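Local coordinates for antifreeze protein (Uncultured bacterium, PDB 6EIO), which binds ice, probably through two faces of its fold, as an antifreeze protein of a bacterium, at residues 104-109 / 120-125; 210-215 / 224-229. One frame throughout, in Å; residues are numbered along the deposited sequence.

Contacts 1 and 2 lie on the same curled array of parallel strands, the beta-solenoid of the ice-binding-like family. They come in series: contact 1 (104-109 / 120-125) closes before contact 2 (210-215 / 224-229) opens. Their centres lie about 23 Å apart and their nearest atoms about 14 Å, so they do not touch. A run of parallel pairings connects them, from 106-107 through 120-124, 147-151, 174-178 and 193-196 to 207-214 and 225-227. Contact 1 is partly buried, about 17 Å from the centre of the chain; contact 2 is buried, about 6 Å from it, and its first segment also touches helix 81-99. Each joins neighbouring strands at its own place along the solenoid.

Contact 1. Residues 104-109 / 120-125; sequences DMVTIS and GLYKST
The phenol ring of Tyr122 meets Val106 and Ile108 obliquely, on the side of its CD2 atom. Val106 CB lies 3.9 Å from Tyr122 CD2, and the two side chains run side by side in the same direction, as befits residues in register on one face of a parallel pair. Ile108 slants across instead: its CD1, anti to CA (chi2 175°), comes within 3.8 Å of Tyr122 CB. The phenol OH is tied to Thr118 O. Such ladders of like positions are the principle of the right-handed beta-solenoid of the ice-binding-like family, where strands of successive or sequence-distant coils stack in parallel; here strand 106-107 joins one edge of 120-124, whose other edge pairs with 147-151. Val106 N donates to Leu121 O (3.0 Å), Lys123 N to Val106 O (2.9 Å) and Ile108 N to Lys123 O (3.1 Å), this last donor standing 45° out of the carbonyl plane. Met105 and Leu121, the pair before in the register, lie side by side and point the same way, with Met105 CB 3.9 Å from Leu121 CD2. Where the segments end, Ser124 OG is bonded to Ser126 O, and a water lies 2.9 Å from Thr125 OG1 and bonds only weakly to Ser109 OG.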
ATOM      1  N   ASP A 104      -8.258  22.110  -1.547  1.00  9.18           N
ATOM      2  CA  ASP A 104      -8.323  21.639  -2.922  1.00  8.67           C
ATOM      3  C   ASP A 104      -8.265  20.112  -3.037  1.00  7.68           C
ATOM      4  O   ASP A 104      -8.069  19.590  -4.138  1.00  8.42           O
ATOM      5  CB  ASP A 104      -7.229  22.301  -3.765  1.00  9.06           C
ATOM      6  CG  ASP A 104      -5.811  22.069  -3.215  1.00  9.03           C
ATOM      7  OD1 ASP A 104      -5.650  21.857  -2.003  1.00 10.00           O
ATOM      8  OD2 ASP A 104      -4.844  22.097  -3.999  1.00 13.35           O
ATOM      9  N   MET A 105      -8.462  19.379  -1.942  1.00  7.71           N
ATOM     10  CA  MET A 105      -8.466  17.931  -2.055  0.51  7.36           C
ATOM     11  C   MET A 105      -9.635  17.473  -2.919  1.00  7.14           C
ATOM     12  O   MET A 105     -10.645  18.168  -3.079  1.00  8.69           O
ATOM     13  CB  MET A 105      -8.533  17.287  -0.682  0.51  7.94           C
ATOM     14  CG  MET A 105      -9.896  17.306  -0.083  0.51  8.31           C
ATOM     15  SD  MET A 105      -9.869  16.443   1.482  0.51  9.60           S
ATOM     16  CE  MET A 105      -9.311  17.604   2.596  0.51  9.40           C
ATOM     17  N   VAL A 106      -9.490  16.279  -3.479  1.00  6.96           N
ATOM     18  CA  VAL A 106     -10.429  15.760  -4.456  1.00  6.70           C
ATOM     19  C   VAL A 106     -11.125  14.525  -3.914  1.00  6.83           C
ATOM     20  O   VAL A 106     -10.465  13.592  -3.448  1.00  8.00           O
ATOM     21  CB  VAL A 106      -9.701  15.495  -5.783  1.00  7.84           C
ATOM     22  CG1 VAL A 106     -10.568  14.744  -6.772  1.00  9.87           C
ATOM     23  CG2 VAL A 106      -9.252  16.822  -6.380  1.00 11.41           C
ATOM     24  N   THR A 107     -12.442  14.498  -4.031  1.00  7.75           N
ATOM     25  CA  THR A 107     -13.209  13.310  -3.701  1.00  9.46           C
ATOM     26  C   THR A 107     -13.299  12.386  -4.913  1.00 10.85           C
ATOM     27  O   THR A 107     -13.581  12.811  -6.036  1.00 12.96           O
ATOM     28  CB  THR A 107     -14.588  13.683  -3.185  1.00 14.68           C
ATOM     29  OG1 THR A 107     -15.261  14.448  -4.179  1.00 24.98           O
ATOM     30  CG2 THR A 107     -14.452  14.488  -1.932  1.00 18.20           C
ATOM     31  N   ILE A 108     -13.005  11.116  -4.674  1.00 10.03           N
ATOM     32  CA  ILE A 108     -13.116  10.036  -5.654  1.00  9.42           C
ATOM     33  C   ILE A 108     -13.685   8.858  -4.889  1.00  8.19           C
ATOM     34  O   ILE A 108     -13.351   8.678  -3.721  1.00 12.18           O
ATOM     35  CB  ILE A 108     -11.743   9.587  -6.289  1.00 10.56           C
ATOM     36  CG1 ILE A 108     -10.725   9.170  -5.210  1.00 11.38           C
ATOM     37  CG2 ILE A 108     -11.169  10.650  -7.226  1.00 13.76           C
ATOM     38  CD1 ILE A 108      -9.408   8.602  -5.760  1.00 15.89           C
ATOM     39  N   SER A 109     -14.409   7.971  -5.559  1.00  8.19           N
ATOM     40  CA  SER A 109     -14.860   6.749  -4.900  1.00  7.59           C
ATOM     41  C   SER A 109     -15.197   5.723  -5.963  1.00  7.06           C
ATOM     42  O   SER A 109     -15.286   6.028  -7.151  1.00  8.40           O
ATOM     43  CB  SER A 109     -16.045   6.988  -3.974  1.00 11.68           C
ATOM     44  OG  SER A 109     -17.167   7.348  -4.751  1.00 15.67           O
ATOM     45  N   GLY A 120      -1.409  14.957  -5.121  1.00  5.29           N
ATOM     46  CA  GLY A 120      -2.211  15.603  -4.096  1.00  5.70           C
ATOM     47  C   GLY A 120      -2.917  14.607  -3.208  1.00  5.39           C
ATOM     48  O   GLY A 120      -2.414  13.497  -2.969  1.00  6.20           O
ATOM     49  N   LEU A 121      -4.061  15.042  -2.686  1.00  5.28           N
ATOM     50  CA  LEU A 121      -4.818  14.364  -1.645  1.00  5.47           C
ATOM     51  C   LEU A 121      -6.189  14.001  -2.199  1.00  5.76           C
ATOM     52  O   LEU A 121      -6.889  14.863  -2.764  1.00  6.03           O
ATOM     53  CB  LEU A 121      -4.974  15.306  -0.447  1.00  6.38           C
ATOM     54  CG  LEU A 121      -5.718  14.741   0.767  1.00  7.07           C
ATOM     55  CD1 LEU A 121      -5.038  13.515   1.340  1.00  9.02           C
ATOM     56  CD2 LEU A 121      -5.852  15.826   1.823  1.00  9.49           C
ATOM     57  N   TYR A 122      -6.573  12.742  -2.002  1.00  5.83           N
ATOM     58  CA  TYR A 122      -7.830  12.192  -2.480  1.00  6.07           C
ATOM     59  C   TYR A 122      -8.553  11.540  -1.319  1.00  5.91           C
ATOM     60  O   TYR A 122      -7.915  10.897  -0.473  1.00  6.90           O
ATOM     61  CB  TYR A 122      -7.574  11.135  -3.548  1.00  5.74           C
ATOM     62  CG  TYR A 122      -6.941  11.704  -4.794  1.00  5.81           C
ATOM     63  CD1 TYR A 122      -5.552  11.815  -4.927  1.00  5.73           C
ATOM     64  CD2 TYR A 122      -7.732  12.173  -5.831  1.00  6.07           C
ATOM     65  CE1 TYR A 122      -4.978  12.352  -6.064  1.00  5.69           C
ATOM     66  CE2 TYR A 122      -7.177  12.711  -6.972  1.00  6.24           C
ATOM     67  CZ  TYR A 122      -5.796  12.789  -7.096  1.00  5.65           C
ATOM     68  OH  TYR A 122      -5.288  13.315  -8.253  1.00  6.07           O
ATOM     69  N   LYS A 123      -9.879  11.662  -1.310  1.00  5.96           N
ATOM     70  CA  LYS A 123     -10.693  11.066  -0.261  1.00  6.42           C
ATOM     71  C   LYS A 123     -11.877  10.320  -0.861  1.00  6.34           C
ATOM     72  O   LYS A 123     -12.680  10.895  -1.608  1.00  7.30           O
ATOM     73  CB  LYS A 123     -11.209  12.132   0.700  1.00  8.17           C
ATOM     74  CG  LYS A 123     -12.076  11.584   1.805  1.00 11.96           C
ATOM     75  CD  LYS A 123     -12.487  12.675   2.775  1.00 15.56           C
ATOM     76  CE  LYS A 123     -13.109  12.091   4.033  1.00 23.31           C
ATOM     77  NZ  LYS A 123     -12.174  11.159   4.743  1.00 37.48           N
ATOM     78  N   SER A 124     -11.990   9.052  -0.487  1.00  6.06           N
ATOM     79  CA  SER A 124     -13.135   8.210  -0.811  1.00  6.63           C
ATOM     80  C   SER A 124     -13.940   7.963   0.452  1.00  6.74           C
ATOM     81  O   SER A 124     -13.419   7.445   1.442  1.00  7.61           O
ATOM     82  CB  SER A 124     -12.672   6.878  -1.394  1.00  7.52           C
ATOM     83  OG  SER A 124     -13.789   6.077  -1.751  1.00  9.76           O
ATOM     84  N   THR A 125     -15.222   8.316   0.418  1.00  7.30           N
ATOM     85  CA  THR A 125     -16.108   8.098   1.551  1.00  8.50           C
ATOM     86  C   THR A 125     -16.776   6.729   1.506  1.00  7.63           C
ATOM     87  O   THR A 125     -17.580   6.422   2.389  1.00 10.28           O
ATOM     88  CB  THR A 125     -17.184   9.187   1.613  1.00 11.79           C
ATOM     89  OG1 THR A 125     -17.945   9.148   0.405  1.00 13.84           O
ATOM     90  CG2 THR A 125     -16.560  10.570   1.799  1.00 16.05           C
TER
HETATM   91  O   HOH W   1     -19.030   7.675  -1.837  1.00 15.01           O

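Contact 2. Residues 210-215 / 224-229; sequences GRALAR and NTFVLP. With SO4 (sulfate ion), chain F.
Gly210 N donates to Val227 O at 3.0 Å, nearly straight at 163° and in the carbonyl plane, at the corner where the first segment turns and the touching parts run 132° apart. The backbone angles of Gly210 would push any side chain into the carbonyl O of the residue before, so only glycine fits comfortably. Pro229 packs on this residue, its CD 3.7 Å from Gly210 CA. The same ring carbon lies over one face of the Arg211 guanidinium, 4.1 Å above the plane and offset toward the rim, the two side chains crossing at about a right angle. Leu228 CD2 approaches Arg211 NE obliquely at 4.0 Å. Thr193 OG1 and Asn34 O hold NH1 and NH2 of Arg211, respectively. Further along, Ala212 CB sits obliquely to the Phe226 ring, 4.3 Å from its CE2, while Phe202 meets that ring edge-to-face. At the other end of the first segment Arg215 bends at chi3 (54°), and its NH2 donates to sulfate O3 at 2.8 Å, in the guanidinium plane. An alanine at Arg215 would probably leave this sulfate oxygen without its donor and Tyr94 without its cation-pi partner. The ion probably comes from the crystallisation liquor. Between these two segments one backbone bond is accompanied by largely apolar contact, with the buried charge of Arg211 neighboured by proline and leucine carbons and its N-H groups satisfied by partners from other parts of the chain.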
ATOM      1  N   GLY A 210       6.013  -1.762  -3.332  1.00  4.53           N
ATOM      2  CA  GLY A 210       5.385  -0.985  -2.273  1.00  4.94           C
ATOM      3  C   GLY A 210       5.479  -1.737  -0.958  1.00  4.72           C
ATOM      4  O   GLY A 210       6.471  -2.429  -0.711  1.00  5.02           O
ATOM      5  N   ARG A 211       4.446  -1.578  -0.130  1.00  4.57           N
ATOM      6  CA  ARG A 211       4.396  -2.225   1.176  1.00  4.99           C
ATOM      7  C   ARG A 211       2.955  -2.558   1.487  1.00  4.66           C
ATOM      8  O   ARG A 211       2.046  -1.777   1.176  1.00  5.68           O
ATOM      9  CB  ARG A 211       4.902  -1.317   2.304  1.00  5.91           C
ATOM     10  CG  ARG A 211       6.297  -0.801   2.079  1.00  5.54           C
ATOM     11  CD  ARG A 211       6.721   0.086   3.236  1.00  6.04           C
ATOM     12  NE  ARG A 211       8.039   0.653   2.995  1.00  5.95           N
ATOM     13  CZ  ARG A 211       8.265   1.671   2.179  1.00  6.25           C
ATOM     14  NH1 ARG A 211       7.247   2.259   1.536  1.00  5.84           N
ATOM     15  NH2 ARG A 211       9.503   2.125   2.015  1.00  8.32           N
ATOM     16  N   ALA A 212       2.761  -3.686   2.169  1.00  4.59           N
ATOM     17  CA  ALA A 212       1.451  -4.097   2.674  1.00  4.95           C
ATOM     18  C   ALA A 212       1.538  -4.084   4.192  1.00  4.87           C
ATOM     19  O   ALA A 212       2.147  -4.976   4.779  1.00  5.51           O
ATOM     20  CB  ALA A 212       1.084  -5.475   2.155  1.00  5.88           C
ATOM     21  N   LEU A 213       0.940  -3.058   4.807  1.00  4.82           N
ATOM     22  CA  LEU A 213       1.088  -2.791   6.241  1.00  5.29           C
ATOM     23  C   LEU A 213      -0.303  -2.878   6.879  1.00  5.29           C
ATOM     24  O   LEU A 213      -1.101  -1.940   6.767  1.00  5.93           O
ATOM     25  CB  LEU A 213       1.724  -1.414   6.459  1.00  5.45           C
ATOM     26  CG  LEU A 213       3.020  -1.165   5.685  1.00  5.63           C
ATOM     27  CD1 LEU A 213       3.535   0.239   5.938  1.00  6.42           C
ATOM     28  CD2 LEU A 213       4.111  -2.199   5.999  1.00  6.53           C
ATOM     29  N   ALA A 214      -0.588  -4.006   7.522  1.00  5.80           N
ATOM     30  CA  ALA A 214      -1.859  -4.230   8.184  1.00  6.10           C
ATOM     31  C   ALA A 214      -1.668  -4.026   9.684  1.00  6.26           C
ATOM     32  O   ALA A 214      -0.799  -4.641  10.304  1.00  7.92           O
ATOM     33  CB  ALA A 214      -2.367  -5.640   7.901  1.00  6.78           C
ATOM     34  N   ARG A 215      -2.485  -3.153  10.261  1.00  6.39           N
ATOM     35  CA  ARG A 215      -2.331  -2.818  11.668  1.00  6.28           C
ATOM     36  C   ARG A 215      -2.858  -3.916  12.583  1.00  5.98           C
ATOM     37  O   ARG A 215      -2.113  -4.467  13.402  1.00  6.81           O
ATOM     38  CB  ARG A 215      -3.019  -1.494  11.987  1.00  6.40           C
ATOM     39  CG  ARG A 215      -2.287  -0.294  11.391  1.00  8.16           C
ATOM     40  CD  ARG A 215      -2.964   1.028  11.750  1.00  9.81           C
ATOM     41  NE  ARG A 215      -3.125   1.152  13.201  1.00 11.26           N
ATOM     42  CZ  ARG A 215      -3.961   1.975  13.810  1.00 10.65           C
ATOM     43  NH1 ARG A 215      -4.673   2.824  13.096  1.00 13.32           N
ATOM     44  NH2 ARG A 215      -4.076   1.937  15.129  1.00 15.71           N
ATOM     45  N   ASN A 224       2.589 -14.713  -4.442  1.00  4.74           N
ATOM     46  CA  ASN A 224       2.776 -13.307  -4.758  1.00  4.74           C
ATOM     47  C   ASN A 224       4.245 -12.930  -4.892  1.00  4.72           C
ATOM     48  O   ASN A 224       5.135 -13.617  -4.392  1.00  6.44           O
ATOM     49  CB  ASN A 224       2.144 -12.439  -3.663  1.00  5.03           C
ATOM     50  CG  ASN A 224       0.688 -12.752  -3.487  1.00  4.68           C
ATOM     51  OD1 ASN A 224       0.254 -13.165  -2.407  1.00  5.64           O
ATOM     52  ND2 ASN A 224      -0.069 -12.578  -4.568  1.00  5.02           N
ATOM     53  N   THR A 225       4.485 -11.782  -5.530  1.00  4.92           N
ATOM     54  CA  THR A 225       5.805 -11.170  -5.549  1.00  4.82           C
ATOM     55  C   THR A 225       5.716  -9.809  -4.878  1.00  4.59           C
ATOM     56  O   THR A 225       4.956  -8.948  -5.321  1.00  5.45           O
ATOM     57  CB  THR A 225       6.314 -10.994  -6.977  1.00  5.89           C
ATOM     58  OG1 THR A 225       6.289 -12.269  -7.600  1.00  8.81           O
ATOM     59  CG2 THR A 225       7.726 -10.396  -6.994  1.00  6.82           C
ATOM     60  N   PHE A 226       6.514  -9.616  -3.829  1.00  4.66           N
ATOM     61  CA  PHE A 226       6.609  -8.337  -3.126  1.00  4.93           C
ATOM     62  C   PHE A 226       8.030  -7.807  -3.249  1.00  4.84           C
ATOM     63  O   PHE A 226       8.989  -8.529  -2.944  1.00  5.27           O
ATOM     64  CB  PHE A 226       6.316  -8.519  -1.621  1.00  5.39           C
ATOM     65  CG  PHE A 226       4.905  -8.908  -1.301  1.00  5.60           C
ATOM     66  CD1 PHE A 226       4.522 -10.241  -1.240  1.00  6.13           C
ATOM     67  CD2 PHE A 226       3.967  -7.921  -1.029  1.00  6.70           C
ATOM     68  CE1 PHE A 226       3.206 -10.580  -0.920  1.00  6.99           C
ATOM     69  CE2 PHE A 226       2.652  -8.250  -0.743  1.00  8.01           C
ATOM     70  CZ  PHE A 226       2.264  -9.573  -0.693  1.00  7.94           C
ATOM     71  N   VAL A 227       8.157  -6.550  -3.659  1.00  4.79           N
ATOM     72  CA  VAL A 227       9.421  -5.828  -3.597  1.00  4.95           C
ATOM     73  C   VAL A 227       9.131  -4.440  -3.056  1.00  4.83           C
ATOM     74  O   VAL A 227       8.020  -3.920  -3.188  1.00  5.57           O
ATOM     75  CB  VAL A 227      10.127  -5.703  -4.968  1.00  5.63           C
ATOM     76  CG1 VAL A 227      10.433  -7.082  -5.556  1.00  6.42           C
ATOM     77  CG2 VAL A 227       9.317  -4.845  -5.949  1.00  6.29           C
ATOM     78  N   LEU A 228      10.149  -3.820  -2.474  1.00  5.05           N
ATOM     79  CA  LEU A 228      10.037  -2.433  -2.036  1.00  5.22           C
ATOM     80  C   LEU A 228      10.067  -1.484  -3.233  1.00  6.00           C
ATOM     81  O   LEU A 228      10.529  -1.839  -4.315  1.00  7.10           O
ATOM     82  CB  LEU A 228      11.180  -2.102  -1.078  1.00  5.23           C
ATOM     83  CG  LEU A 228      11.080  -2.819   0.266  1.00  6.44           C
ATOM     84  CD1 LEU A 228      12.370  -2.662   1.052  1.00  8.02           C
ATOM     85  CD2 LEU A 228       9.919  -2.261   1.087  1.00 10.50           C
ATOM     86  N   PRO A 229       9.562  -0.258  -3.055  1.00  6.79           N
ATOM     87  CA  PRO A 229       9.672   0.745  -4.113  1.00  7.01           C
ATOM     88  C   PRO A 229      11.098   0.891  -4.615  1.00  7.17           C
ATOM     89  O   PRO A 229      12.066   0.818  -3.846  1.00  7.86           O
ATOM     90  CB  PRO A 229       9.177   2.034  -3.437  1.00  9.39           C
ATOM     91  CG  PRO A 229       8.210   1.562  -2.400  1.00  9.43           C
ATOM     92  CD  PRO A 229       8.837   0.272  -1.886  1.00  7.03           C
TER
HETATM   93  S   SO4 F 305      -5.109   4.568  17.725  1.00 28.65           S
HETATM   94  O1  SO4 F 305      -6.209   4.985  18.594  1.00 34.69           O
HETATM   95  O2  SO4 F 305      -4.381   5.749  17.255  1.00 21.20           O
HETATM   96  O3  SO4 F 305      -5.633   3.789  16.606  1.00 38.27           O
HETATM   97  O4  SO4 F 305      -4.205   3.724  18.511  1.00 41.71           O